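PDB 5D2E: MlnE from Bacillus amyloliquefaciens subsp. plantarum, which contributes an N-terminal, NADP-binding B-type ketoreductase to the macrolactin assembly line, within a larger synthase probably engaged in polyketide antibiotic synthesis. Local coordinates for residues A[447-452]-A[473-478]; A[33-38]-A[495-500]; A[6-11]-A[27-32]. One frame throughout, in Å; residues are numbered along the deposited sequence.

Contact 1 of 3, residues A[447-452]-A[473-478]. With NAP (NADP nicotinamide-adenine-dinucleotide phosphate), chain B.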
loop_
_atom_site.group_PDB
_atom_site.type_symbol
_atom_site.label_atom_id
_atom_site.label_comp_id
_atom_site.label_asym_id
_atom_site.label_seq_id
_atom_site.Cartn_x
_atom_site.Cartn_y
_atom_site.Cartn_z
ATOM N N ILE A 447 1.441 -5.713 8.554
ATOM C CA ILE A 447 1.323 -4.848 9.717
ATOM C C ILE A 447 1.652 -3.394 9.372
ATOM O O ILE A 447 2.762 -3.119 8.918
ATOM C CB ILE A 447 2.272 -5.284 10.853
ATOM C CG1 ILE A 447 2.013 -6.721 11.237
ATOM C CG2 ILE A 447 2.121 -4.330 12.034
ATOM C CD1 ILE A 447 3.070 -7.357 12.162
ATOM N N ASN A 448 0.699 -2.487 9.558
ATOM C CA ASN A 448 0.960 -1.092 9.295
ATOM C C ASN A 448 1.608 -0.477 10.595
ATOM O O ASN A 448 0.898 -0.002 11.531
ATOM C CB ASN A 448 -0.283 -0.362 9.004
ATOM C CG ASN A 448 -1.017 -0.890 7.760
ATOM O OD1 ASN A 448 -2.011 -1.577 7.900
ATOM N ND2 ASN A 448 -0.569 -0.499 6.579
ATOM N N TRP A 449 2.918 -0.548 10.620
ATOM C CA TRP A 449 3.687 0.025 11.737
ATOM C C TRP A 449 3.739 1.564 11.742
ATOM O O TRP A 449 3.883 2.179 10.701
ATOM C CB TRP A 449 5.115 -0.424 11.627
ATOM C CG TRP A 449 5.382 -1.856 11.823
ATOM C CD1 TRP A 449 5.981 -2.699 10.908
ATOM C CD2 TRP A 449 5.131 -2.655 12.982
ATOM N NE1 TRP A 449 6.099 -3.924 11.431
ATOM C CE2 TRP A 449 5.600 -3.941 12.704
ATOM C CE3 TRP A 449 4.580 -2.403 14.247
ATOM C CZ2 TRP A 449 5.564 -4.994 13.657
ATOM C CZ3 TRP A 449 4.588 -3.448 15.226
ATOM C CH2 TRP A 449 5.012 -4.745 14.890
ATOM N N PRO A 450 3.612 2.177 12.920
ATOM C CA PRO A 450 3.925 3.565 13.080
ATOM C C PRO A 450 5.450 3.731 13.261
ATOM O O PRO A 450 6.216 2.754 13.123
ATOM C CB PRO A 450 3.164 3.910 14.339
ATOM C CG PRO A 450 3.448 2.710 15.181
ATOM C CD PRO A 450 3.519 1.528 14.226
ATOM N N LEU A 451 5.886 4.968 13.544
ATOM C CA LEU A 451 7.324 5.244 13.839
ATOM C C LEU A 451 7.742 4.601 15.144
ATOM O O LEU A 451 7.021 4.675 16.161
ATOM C CB LEU A 451 7.609 6.741 13.954
ATOM C CG LEU A 451 7.735 7.405 12.615
ATOM C CD1 LEU A 451 7.776 8.927 12.829
ATOM C CD2 LEU A 451 8.967 6.859 11.894
ATOM N N TRP A 452 8.827 3.880 15.057
ATOM C CA TRP A 452 9.403 3.208 16.203
ATOM C C TRP A 452 10.566 4.063 16.783
ATOM O O TRP A 452 11.208 4.805 16.065
ATOM C CB TRP A 452 10.058 1.934 15.831
ATOM C CG TRP A 452 9.207 0.818 15.409
ATOM C CD1 TRP A 452 8.391 0.795 14.329
ATOM C CD2 TRP A 452 9.155 -0.477 16.000
ATOM N NE1 TRP A 452 7.795 -0.439 14.228
ATOM C CE2 TRP A 452 8.272 -1.257 15.216
ATOM C CE3 TRP A 452 9.784 -1.078 17.103
ATOM C CZ2 TRP A 452 7.996 -2.590 15.506
ATOM C CZ3 TRP A 452 9.520 -2.406 17.386
ATOM C CH2 TRP A 452 8.627 -3.156 16.594
ATOM N N GLU A 473 2.841 8.935 20.059
ATOM C CA GLU A 473 4.104 8.676 20.701
ATOM C C GLU A 473 4.837 7.682 19.860
ATOM O O GLU A 473 4.216 6.905 19.157
ATOM C CB GLU A 473 3.876 8.061 22.080
ATOM C CG GLU A 473 3.363 9.075 23.090
ATOM C CD GLU A 473 3.034 8.455 24.440
ATOM O OE1 GLU A 473 3.878 7.705 25.000
ATOM O OE2 GLU A 473 1.915 8.722 24.931
ATOM N N LEU A 474 6.149 7.657 19.972
ATOM C CA LEU A 474 6.939 6.656 19.333
ATOM C C LEU A 474 6.611 5.291 19.939
ATOM O O LEU A 474 6.257 5.170 21.113
ATOM C CB LEU A 474 8.432 6.958 19.478
ATOM C CG LEU A 474 9.017 8.164 18.747
ATOM C CD1 LEU A 474 10.445 8.417 19.227
ATOM C CD2 LEU A 474 9.025 7.966 17.251
ATOM N N LEU A 475 6.701 4.265 19.108
ATOM C CA LEU A 475 6.489 2.903 19.552
ATOM C C LEU A 475 7.826 2.352 20.094
ATOM O O LEU A 475 8.802 2.286 19.383
ATOM C CB LEU A 475 6.005 2.050 18.359
ATOM C CG LEU A 475 5.721 0.555 18.563
ATOM C CD1 LEU A 475 4.583 0.366 19.527
ATOM C CD2 LEU A 475 5.390 -0.121 17.223
ATOM N N SER A 476 7.854 1.920 21.346
ATOM C CA SER A 476 9.089 1.390 21.906
ATOM C C SER A 476 9.312 -0.006 21.383
ATOM O O SER A 476 8.353 -0.688 20.996
ATOM C CB SER A 476 8.985 1.356 23.455
ATOM O OG SER A 476 8.106 0.353 23.948
ATOM N N ALA A 477 10.566 -0.451 21.406
ATOM C CA ALA A 477 10.941 -1.793 20.987
ATOM C C ALA A 477 10.068 -2.887 21.583
ATOM O O ALA A 477 9.587 -3.770 20.874
ATOM C CB ALA A 477 12.402 -2.072 21.342
ATOM N N GLN A 478 9.882 -2.865 22.896
ATOM C CA GLN A 478 9.081 -3.883 23.549
ATOM C C GLN A 478 7.603 -3.833 23.198
ATOM O O GLN A 478 6.972 -4.836 23.068
ATOM C CB GLN A 478 9.252 -3.809 25.080
ATOM C CG GLN A 478 10.628 -4.359 25.506
ATOM C CD GLN A 478 10.781 -5.821 25.115
ATOM O OE1 GLN A 478 9.931 -6.652 25.452
ATOM N NE2 GLN A 478 11.816 -6.132 24.374
HETATM P PA NAP B . 16.211 0.120 7.653
HETATM O O1A NAP B . 17.106 -0.017 8.914
HETATM O O2A NAP B . 16.618 0.936 6.439
HETATM O O5B NAP B . 16.086 -1.401 7.147
HETATM C C5B NAP B . 15.523 -1.661 5.867
HETATM C C4B NAP B . 16.506 -2.613 5.231
HETATM O O4B NAP B . 16.007 -2.939 3.915
HETATM C C3B NAP B . 17.929 -2.032 5.008
HETATM O O3B NAP B . 18.881 -2.700 5.843
HETATM C C2B NAP B . 18.238 -2.339 3.533
HETATM O O2B NAP B . 19.537 -2.838 3.378
HETATM C C1B NAP B . 17.126 -3.348 3.160
HETATM N N9A NAP B . 16.722 -3.310 1.761
HETATM C C8A NAP B . 16.270 -2.219 1.031
HETATM N N7A NAP B . 16.039 -2.563 -0.283
HETATM C C5A NAP B . 16.266 -3.889 -0.375
HETATM C C6A NAP B . 16.223 -4.873 -1.433
HETATM N N6A NAP B . 15.800 -4.458 -2.672
HETATM N N1A NAP B . 16.643 -6.186 -1.145
HETATM C C2A NAP B . 17.039 -6.521 0.097
HETATM N N3A NAP B . 17.104 -5.644 1.136
HETATM C C4A NAP B . 16.752 -4.366 0.964
HETATM O O3 NAP B . 14.705 0.587 8.070
HETATM P PN NAP B . 13.857 0.097 9.364
HETATM O O1N NAP B . 13.567 1.285 10.264
HETATM O O2N NAP B . 14.469 -1.215 9.780
HETATM O O5D NAP B . 12.403 -0.320 8.792
HETATM C C5D NAP B . 12.302 -1.670 8.254
HETATM C C4D NAP B . 10.939 -1.925 7.594
HETATM O O4D NAP B . 9.857 -1.564 8.439
HETATM C C3D NAP B . 10.815 -1.054 6.337
HETATM O O3D NAP B . 10.262 -1.835 5.294
HETATM C C2D NAP B . 9.918 0.100 6.746
HETATM O O2D NAP B . 9.198 0.672 5.618
HETATM C C1D NAP B . 9.026 -0.512 7.865
HETATM N N1N NAP B . 8.603 0.550 8.814
HETATM C C2N NAP B . 9.490 1.091 9.728
HETATM C C3N NAP B . 9.152 2.104 10.644
HETATM C C7N NAP B . 10.170 2.678 11.670
HETATM O O7N NAP B . 9.852 3.612 12.411
HETATM N N7N NAP B . 11.408 2.188 11.823
HETATM C C4N NAP B . 7.843 2.603 10.586
HETATM C C5N NAP B . 6.957 2.085 9.632
HETATM C C6N NAP B . 7.344 1.043 8.768
HETATM P P2B NAP B . 20.404 -2.742 1.985
HETATM O O1X NAP B . 20.547 -1.278 1.591
HETATM O O2X NAP B . 21.754 -3.458 2.311
HETATM O O3X NAP B . 19.596 -3.488 0.959
HETATM O O HOH W 1 4.622 6.294 16.527
#

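Contact 2 of 3, residues A[33-38]-A[495-500]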
loop_
_atom_site.group_PDB
_atom_site.type_symbol
_atom_site.label_atom_id
_atom_site.label_comp_id
_atom_site.label_asym_id
_atom_site.label_seq_id
_atom_site.Cartn_x
_atom_site.Cartn_y
_atom_site.Cartn_z
ATOM N N GLY A 33 -1.356 1.167 27.938
ATOM C CA GLY A 33 -2.350 2.101 27.406
ATOM C C GLY A 33 -1.926 2.943 26.208
ATOM O O GLY A 33 -2.674 3.829 25.780
ATOM N N LYS A 34 -0.731 2.718 25.681
ATOM C CA LYS A 34 -0.274 3.513 24.563
ATOM C C LYS A 34 -0.285 2.773 23.230
ATOM O O LYS A 34 -0.146 3.431 22.225
ATOM C CB LYS A 34 1.128 4.078 24.802
ATOM C CG LYS A 34 1.284 4.854 26.100
ATOM C CD LYS A 34 0.353 6.064 26.162
ATOM C CE LYS A 34 0.386 6.724 27.531
ATOM N NZ LYS A 34 1.811 6.773 27.963
ATOM N N THR A 35 -0.391 1.439 23.224
ATOM C CA THR A 35 -0.266 0.672 21.976
ATOM C C THR A 35 -1.597 0.024 21.679
ATOM O O THR A 35 -2.122 -0.727 22.481
ATOM C CB THR A 35 0.799 -0.390 22.111
ATOM O OG1 THR A 35 1.989 0.248 22.535
ATOM C CG2 THR A 35 1.114 -1.057 20.779
ATOM N N HIS A 36 -2.166 0.342 20.535
ATOM C CA HIS A 36 -3.482 -0.176 20.169
ATOM C C HIS A 36 -3.417 -0.810 18.730
ATOM O O HIS A 36 -2.704 -0.294 17.847
ATOM C CB HIS A 36 -4.481 0.990 20.215
ATOM C CG HIS A 36 -4.237 1.972 21.326
ATOM N ND1 HIS A 36 -4.742 1.794 22.603
ATOM C CD2 HIS A 36 -3.551 3.146 21.352
ATOM C CE1 HIS A 36 -4.346 2.799 23.370
ATOM N NE2 HIS A 36 -3.636 3.642 22.637
ATOM N N LEU A 37 -4.115 -1.934 18.537
ATOM C CA LEU A 37 -4.247 -2.552 17.229
ATOM C C LEU A 37 -5.595 -2.188 16.603
ATOM O O LEU A 37 -6.610 -2.074 17.298
ATOM C CB LEU A 37 -4.132 -4.030 17.333
ATOM C CG LEU A 37 -2.964 -4.688 18.036
ATOM C CD1 LEU A 37 -3.019 -6.160 17.654
ATOM C CD2 LEU A 37 -1.636 -4.139 17.631
ATOM N N TYR A 38 -5.563 -1.940 15.294
ATOM C CA TYR A 38 -6.688 -1.516 14.513
ATOM C C TYR A 38 -6.836 -2.415 13.244
ATOM O O TYR A 38 -5.881 -2.951 12.721
ATOM C CB TYR A 38 -6.504 -0.049 14.065
ATOM C CG TYR A 38 -6.430 0.889 15.223
ATOM C CD1 TYR A 38 -5.257 1.006 15.957
ATOM C CD2 TYR A 38 -7.497 1.614 15.603
ATOM C CE1 TYR A 38 -5.181 1.838 17.039
ATOM C CE2 TYR A 38 -7.448 2.461 16.691
ATOM C CZ TYR A 38 -6.286 2.573 17.402
ATOM O OH TYR A 38 -6.228 3.404 18.492
ATOM N N LEU A 495 -3.340 -5.529 9.960
ATOM C CA LEU A 495 -3.513 -4.842 11.233
ATOM C C LEU A 495 -2.607 -3.613 11.288
ATOM O O LEU A 495 -1.481 -3.673 10.826
ATOM C CB LEU A 495 -3.183 -5.789 12.411
ATOM C CG LEU A 495 -4.226 -6.911 12.666
ATOM C CD1 LEU A 495 -3.631 -7.920 13.613
ATOM C CD2 LEU A 495 -5.513 -6.350 13.249
ATOM N N ALA A 496 -3.161 -2.509 11.759
ATOM C CA ALA A 496 -2.427 -1.279 11.995
ATOM C C ALA A 496 -2.120 -1.127 13.498
ATOM O O ALA A 496 -2.953 -1.354 14.340
ATOM C CB ALA A 496 -3.175 -0.100 11.550
ATOM N N VAL A 497 -0.907 -0.675 13.774
ATOM C CA VAL A 497 -0.445 -0.451 15.137
ATOM C C VAL A 497 -0.268 1.043 15.269
ATOM O O VAL A 497 0.434 1.640 14.470
ATOM C CB VAL A 497 0.864 -1.178 15.447
ATOM C CG1 VAL A 497 1.290 -0.845 16.894
ATOM C CG2 VAL A 497 0.797 -2.706 15.265
ATOM N N ILE A 498 -0.991 1.647 16.210
ATOM C CA ILE A 498 -0.931 3.061 16.488
ATOM C C ILE A 498 -0.599 3.282 18.002
ATOM O O ILE A 498 -1.241 2.720 18.897
ATOM C CB ILE A 498 -2.223 3.789 16.118
ATOM C CG1 ILE A 498 -2.693 3.366 14.697
ATOM C CG2 ILE A 498 -1.972 5.288 16.135
ATOM C CD1 ILE A 498 -3.963 4.051 14.314
ATOM N N SER A 499 0.417 4.106 18.228
ATOM C CA SER A 499 1.005 4.351 19.570
ATOM C C SER A 499 0.657 5.794 20.021
ATOM O O SER A 499 1.008 6.774 19.347
ATOM C CB SER A 499 2.513 4.105 19.499
ATOM O OG SER A 499 3.134 4.443 20.723
ATOM N N GLY A 500 -0.059 5.888 21.128
ATOM C CA GLY A 500 -0.490 7.156 21.696
ATOM C C GLY A 500 -1.742 7.060 22.544
ATOM O O GLY A 500 -2.134 5.973 23.007
HETATM O O HOH W 2 3.262 2.337 22.486
#

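Contact 3 of 3, residues A[6-11]-A[27-32]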
loop_
_atom_site.group_PDB
_atom_site.type_symbol
_atom_site.label_atom_id
_atom_site.label_comp_id
_atom_site.label_asym_id
_atom_site.label_seq_id
_atom_site.Cartn_x
_atom_site.Cartn_y
_atom_site.Cartn_z
ATOM N N MET A 6 -4.522 -5.980 36.322
ATOM C CA MET A 6 -4.370 -7.311 35.729
ATOM C C MET A 6 -3.229 -7.318 34.701
ATOM O O MET A 6 -2.366 -8.185 34.736
ATOM C CB MET A 6 -5.730 -7.818 35.160
ATOM C CG MET A 6 -6.643 -8.328 36.293
ATOM S SD MET A 6 -8.350 -8.854 35.958
ATOM C CE MET A 6 -8.829 -9.630 37.522
ATOM N N GLN A 7 -3.180 -6.301 33.852
ATOM C CA GLN A 7 -2.131 -6.176 32.819
ATOM C C GLN A 7 -0.697 -6.119 33.338
ATOM O O GLN A 7 0.228 -6.737 32.786
ATOM C CB GLN A 7 -2.378 -4.914 32.028
ATOM C CG GLN A 7 -2.404 -5.137 30.536
ATOM C CD GLN A 7 -3.143 -4.016 29.849
ATOM O OE1 GLN A 7 -4.076 -3.437 30.409
ATOM N NE2 GLN A 7 -2.714 -3.681 28.648
ATOM N N ILE A 8 -0.504 -5.341 34.392
ATOM C CA ILE A 8 0.812 -5.273 35.026
ATOM C C ILE A 8 1.229 -6.647 35.586
ATOM O O ILE A 8 2.339 -7.100 35.314
ATOM C CB ILE A 8 0.840 -4.184 36.113
ATOM C CG1 ILE A 8 0.717 -2.809 35.472
ATOM C CG2 ILE A 8 2.144 -4.241 36.888
ATOM C CD1 ILE A 8 0.253 -1.728 36.425
ATOM N N GLU A 9 0.324 -7.314 36.319
ATOM C CA GLU A 9 0.601 -8.653 36.912
ATOM C C GLU A 9 0.944 -9.657 35.800
ATOM O O GLU A 9 1.913 -10.414 35.892
ATOM C CB GLU A 9 -0.582 -9.177 37.759
ATOM C CG GLU A 9 -1.562 -8.094 38.226
ATOM C CD GLU A 9 -2.568 -8.519 39.304
ATOM O OE1 GLU A 9 -3.731 -8.862 38.959
ATOM O OE2 GLU A 9 -2.213 -8.475 40.504
ATOM N N GLN A 10 0.123 -9.642 34.755
ATOM C CA GLN A 10 0.417 -10.316 33.488
ATOM C C GLN A 10 1.908 -10.231 33.143
ATOM O O GLN A 10 2.587 -11.255 33.002
ATOM C CB GLN A 10 -0.387 -9.627 32.374
ATOM C CG GLN A 10 -1.075 -10.500 31.342
ATOM C CD GLN A 10 -2.074 -9.675 30.528
ATOM O OE1 GLN A 10 -1.709 -8.696 29.867
ATOM N NE2 GLN A 10 -3.344 -10.042 30.612
ATOM N N ILE A 11 2.403 -8.989 33.014
ATOM C CA ILE A 11 3.800 -8.718 32.603
ATOM C C ILE A 11 4.762 -9.217 33.685
ATOM O O ILE A 11 5.808 -9.801 33.368
ATOM C CB ILE A 11 4.067 -7.202 32.321
ATOM C CG1 ILE A 11 3.197 -6.697 31.159
ATOM C CG2 ILE A 11 5.554 -6.938 32.032
ATOM C CD1 ILE A 11 2.995 -5.196 31.101
ATOM N N GLU A 27 10.099 -1.637 30.541
ATOM C CA GLU A 27 9.828 -0.858 29.320
ATOM C C GLU A 27 8.367 -1.128 28.851
ATOM O O GLU A 27 7.594 -0.181 28.568
ATOM C CB GLU A 27 10.862 -1.139 28.220
ATOM C CG GLU A 27 10.529 -0.498 26.844
ATOM C CD GLU A 27 11.639 -0.644 25.782
ATOM O OE1 GLU A 27 11.401 -1.242 24.716
ATOM O OE2 GLU A 27 12.776 -0.149 25.985
ATOM N N LEU A 28 7.950 -2.397 28.879
ATOM C CA LEU A 28 6.574 -2.741 28.443
ATOM C C LEU A 28 5.523 -2.104 29.335
ATOM O O LEU A 28 4.527 -1.519 28.857
ATOM C CB LEU A 28 6.387 -4.253 28.396
ATOM C CG LEU A 28 5.174 -4.877 27.685
ATOM C CD1 LEU A 28 4.768 -4.085 26.430
ATOM C CD2 LEU A 28 5.548 -6.314 27.335
ATOM N N ILE A 29 5.752 -2.132 30.649
ATOM C CA ILE A 29 4.766 -1.511 31.561
ATOM C C ILE A 29 4.613 -0.007 31.318
ATOM O O ILE A 29 3.500 0.557 31.393
ATOM C CB ILE A 29 5.147 -1.769 33.053
ATOM C CG1 ILE A 29 4.906 -3.241 33.395
ATOM C CG2 ILE A 29 4.349 -0.835 33.989
ATOM C CD1 ILE A 29 5.810 -3.778 34.490
ATOM N N LYS A 30 5.740 0.646 31.044
ATOM C CA LYS A 30 5.743 2.063 30.772
ATOM C C LYS A 30 4.938 2.380 29.522
ATOM O O LYS A 30 4.422 3.491 29.426
ATOM C CB LYS A 30 7.157 2.559 30.578
ATOM C CG LYS A 30 7.962 2.546 31.872
ATOM C CD LYS A 30 9.400 2.906 31.564
ATOM C CE LYS A 30 10.107 3.430 32.802
ATOM N NZ LYS A 30 11.573 3.312 32.603
ATOM N N SER A 31 4.833 1.412 28.585
ATOM C CA SER A 31 3.997 1.603 27.371
ATOM C C SER A 31 2.503 1.310 27.559
ATOM O O SER A 31 1.731 1.501 26.622
ATOM C CB SER A 31 4.509 0.744 26.218
ATOM O OG SER A 31 4.073 -0.634 26.338
ATOM N N LEU A 32 2.076 0.870 28.746
ATOM C CA LEU A 32 0.698 0.431 28.920
ATOM C C LEU A 32 -0.299 1.537 28.675
ATOM O O LEU A 32 -0.091 2.691 29.100
ATOM C CB LEU A 32 0.437 -0.221 30.292
ATOM C CG LEU A 32 0.987 -1.643 30.439
ATOM C CD1 LEU A 32 0.434 -2.250 31.722
ATOM C CD2 LEU A 32 0.675 -2.538 29.233
#

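Contact 1 of 3, residues A[447-452]-A[473-478]
Leu475 presses its CD2 methyl onto the indole of Trp452, the tight part of the contact, beside a single parallel bridge between Trp452 and Leu475 in the Rossmann-type ketoreductase, where the end of strand 443-453 borders the NADP pocket. The evidence for a CH-pi contact is direct: CD2 of Leu475 lies 3.9 Å from the centroid of the five-membered ring of Trp452, 18° off the ring normal. CG of Leu475 is anti to the backbone N (chi1 179°), which sets it beside the carbonyl carbon, and the side chains of Leu475 and Trp452 lie side by side, pointing the same way. The same methyl meets Trp449 CE3 at 3.8 Å and Pro450 CD at 3.9 Å. Layering continues behind it, since the Trp449 indole carries Trp452 CZ2 on one face and Ile447 CG2 on the opposite one. Helix 284-296 adds Leu285, Leu288 and Phe289 against Trp452.

Backbone pairing fixes the register. Leu475 N donates to Leu451 O at 3.0 Å, while Trp452 CA makes a CA-H...O contact with Leu475 O at 3.4 Å.

The solvent side is looser. There the exposed Leu451 and Leu474 meet through CB of the former and CD2 of the latter, 3.8 Å apart. A water lies between Leu451 O and Glu473 O and may donate to both, in competition with other acceptors. On the cofactor side, Pro450 O lies 3.0 Å from C4N of the nicotinamide, and Trp452 N donates to carboxamide O7N at 2.9 Å with an N-H...O angle of 171°.

Contact 2 of 3, residues A[33-38]-A[495-500]
His36 and Ile498 form a hydrogen-bonded antiparallel pair, with His36 N to Ile498 O at 3.0 Å and the return bond from Ile498 N to His36 O at 3.1 Å. Tyr38 and Ala496 repeat the pattern, and at the other end Gly500 N reaches Lys34 O at 2.7 Å. One side chain joins the backbone bonding: His36 NE2 donates to Gly500 O at 2.8 Å. That acceptor lies only 4° out of the imidazole plane, whereas the donor is tilted from the carbonyl plane.

This ladder joins strand 35-46, which also pairs with strand 249-257, to strand 494-499, a neighbour of strand 443-453. It thereby ties the N-terminal part of the chain to the NADP-binding fold, consistent with the two-subdomain architecture of modular ketoreductases.

Apolar contacts divide between the two faces. On the face of Leu37 and Val497, Leu37 CD2 meets Val497 CG2 at 3.7 Å, the side chains running alongside each other. On the other face CG of Tyr38 is anti to its carbonyl carbon (chi1 -62°), and Ile498 crosses Tyr38 at about a right angle. Ile498 CD1 sits over the ring, 3.9 Å from the Tyr38 centroid and 21° off the normal, displaced toward the rim.

Contact 3 of 3, residues A[6-11]-A[27-32]
Ile11 pushes its CD1 methyl into a hollow lined by Leu28, Ile29 and Leu32. The closest approach is to Ile29, with Ile11 CD1 at 3.6 Å from Ile29 CG1. On the other walls the same methyl lies 4.1 Å from Leu28 CG and 4.0 Å from Leu32 CD1. CG1 of Ile11 is anti to the carbonyl carbon (chi1 -62°), which sets it beside the backbone N. Ile11 and Leu32 approach tip to tip, while Ile29 crosses Ile11 at a slant, its CG1 also near Ile11 CG2.

The two helices, 6-16 and 22-30, run in roughly opposite directions and form a helical hairpin at the N-terminus. Its seam is mainly apolar, and the backbones come nearest at Ile8 and Ile29, whose CA atoms are 6.5 Å apart.

A bump in the reverse sense comes from Leu32, just past the second helix. Its CD1 nestles between Gln7 and Ile8, at 3.9 Å from Gln7 CB and 3.8 Å from Ile8 CG1. Ile8 and Ile29 also touch a crystal neighbour. Gln7 slides past Leu32 in the opposite direction, bringing the amide NE2 of Gln7 to 3.6 Å from Leu32 CD2, a polar end lying against a methyl at the exposed margin.

Contacts 1 and 2 lie on neighbouring strands, 443-453 and 494-499, with their centres about 8 Å apart. Asn448 N reaches Leu495 O at 2.8 Å and Glu473 N reaches Ser499 O at 2.9 Å, both probable hydrogen bonds. Ser499 OG also bonds to Glu473 O. Contact 2 lies farther from the cofactor: the side chain of Val497 is about 9 Å from NADP, which residues 447-452 touch directly. Contact 3 is more peripheral, its centre about 17 Å from that of contact 1 and 15 Å from that of contact 2, and segment 27-32 runs straight into 33-38. Gln478 N hydrogen-bonds to Glu27 OE1 at 2.9 Å, one of the links between contacts 3 and 1.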